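Local coordinates for putative N-acetylmuramoyl-L-alanine amidase (Neisseria meningitidis MC58, PDB 3CZX) that probably hydrolyses, with the help of a bound zinc ion, the link between N-acetylmuramoyl residues and L-amino acid residues in cell-wall glycopeptides, at the interface of chains A and B. Sequence-based numbering; all coordinates share one arbitrary frame. Chains: chain A/B, Putative N-acetylmuramoyl-L-alanine amidase.

The interface of chains A and B. Residues chain A 31-32, 35, 54, 56; chain B 160, 163.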
# COMPACT_ATOMS: atom_id res chain seq x y z
N GLN A 31 0.28 5.89 6.73
CA GLN A 31 -0.38 6.18 5.47
C GLN A 31 -0.92 4.88 4.85
O GLN A 31 -2.07 4.84 4.43
CB GLN A 31 0.60 6.90 4.51
CG GLN A 31 0.14 7.02 3.10
CD GLN A 31 1.16 7.70 2.22
OE1 GLN A 31 2.36 7.56 2.45
NE2 GLN A 31 0.68 8.47 1.23
N ASP A 32 -0.10 3.84 4.79
CA ASP A 32 -0.54 2.58 4.19
C ASP A 32 -1.72 2.03 4.99
O ASP A 32 -2.72 1.58 4.41
CB ASP A 32 0.54 1.51 4.19
CG ASP A 32 1.55 1.67 3.05
OD1 ASP A 32 1.29 2.51 2.16
OD2 ASP A 32 2.58 0.96 3.11
N ASN A 35 -4.89 4.16 4.34
CA ASN A 35 -5.38 4.03 2.96
C ASN A 35 -6.01 2.68 2.69
O ASN A 35 -7.05 2.59 2.00
CB ASN A 35 -4.24 4.32 1.96
CG ASN A 35 -3.93 5.78 1.83
OD1 ASN A 35 -4.61 6.62 2.37
ND2 ASN A 35 -2.84 6.12 1.11
N THR A 54 -5.25 10.67 1.24
CA THR A 54 -4.46 9.50 0.85
C THR A 54 -2.94 9.73 0.94
O THR A 54 -2.17 8.79 0.74
CB THR A 54 -4.85 9.00 -0.56
OG1 THR A 54 -4.49 9.97 -1.56
CG2 THR A 54 -6.33 8.78 -0.62
N LYS A 56 0.32 11.83 3.29
CA LYS A 56 0.81 11.66 4.66
C LYS A 56 -0.23 12.23 5.66
O LYS A 56 -1.21 12.84 5.27
CB LYS A 56 2.17 12.32 4.87
CG LYS A 56 3.22 11.98 3.81
CD LYS A 56 3.54 10.51 3.68
CE LYS A 56 4.60 10.28 2.61
NZ LYS A 56 4.81 8.87 2.32
N THR B 160 9.08 5.97 0.22
CA THR B 160 8.60 7.25 0.73
C THR B 160 7.68 8.00 -0.22
O THR B 160 6.95 8.90 0.22
CB THR B 160 9.76 8.18 1.19
OG1 THR B 160 10.60 8.54 0.07
CG2 THR B 160 10.61 7.47 2.23
N TRP B 163 2.96 6.37 -3.30
CA TRP B 163 1.61 6.74 -3.69
C TRP B 163 1.66 7.75 -4.83
O TRP B 163 0.85 7.70 -5.74
CB TRP B 163 0.75 7.18 -2.50
CG TRP B 163 0.49 6.06 -1.48
CD1 TRP B 163 1.29 5.69 -0.43
CD2 TRP B 163 -0.65 5.21 -1.43
NE1 TRP B 163 0.71 4.65 0.26
CE2 TRP B 163 -0.50 4.37 -0.32
CE3 TRP B 163 -1.84 5.14 -2.18
CZ2 TRP B 163 -1.46 3.38 0.01
CZ3 TRP B 163 -2.78 4.18 -1.87
CH2 TRP B 163 -2.58 3.32 -0.77
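B:Trp163 lies against one flank of a chain A helix, where A:Gln31, A:Asp32 and A:Asn35 receive its indole. CB of B:Trp163 lies 3.9 Å from the amide nitrogen NE2 of A:Gln31. With CG anti to the carbonyl carbon (chi1 -65°) and the ring plane turned roughly square to the plane of CA, CB and CG (chi2 86°), the indole runs over the chain A side chains. CG and CD1 then pass the carboxamide of A:Gln31, whose CD comes within 3.3 Å of CD1 of B:Trp163; the amide lies over the ring face at CD1, its plane tilted 27° from that of the indole. Next comes NE1 of B:Trp163, which donates its N-H to the carboxylate oxygen OD1 of A:Asp32 at 2.9 Å. That oxygen sits at the ring edge, close to the indole plane, and is met nearly along its C-O axis. From CE2 onward the ring lies mainly under A:Asn35: its amide nitrogen ND2 stands 3.1 Å above the plane of the B:Trp163 ring, over the centre of the ring system, with the amide steeply inclined to the indole. The outermost carbon, CH2, reaches CB of A:Asn35.

Both amides are fixed from behind by the backbone carbonyl of A:Thr54. O of A:Thr54 accepts hydrogen bonds from NE2 of A:Gln31, on a lone pair, and from ND2 of A:Asn35 at 2.8 Å, both nearly straight; this second shell sets the rotation of the groups that touch the indole. At the other end of the A:Gln31 amide, OE1 takes a bond from NZ of A:Lys56. The same NZ of A:Lys56 also donates across to the backbone O of B:Thr160 at 3.0 Å, approaching from above the carbonyl plane.

Helix 26-45 of chain A and the loop bearing A:Thr54 and A:Lys56, beyond strand 49-51, thus face the C-terminal helix of chain B, 152-176. Two-fold symmetry repeats the patch with chains exchanged, though the crystal alone does not establish a dimer in solution.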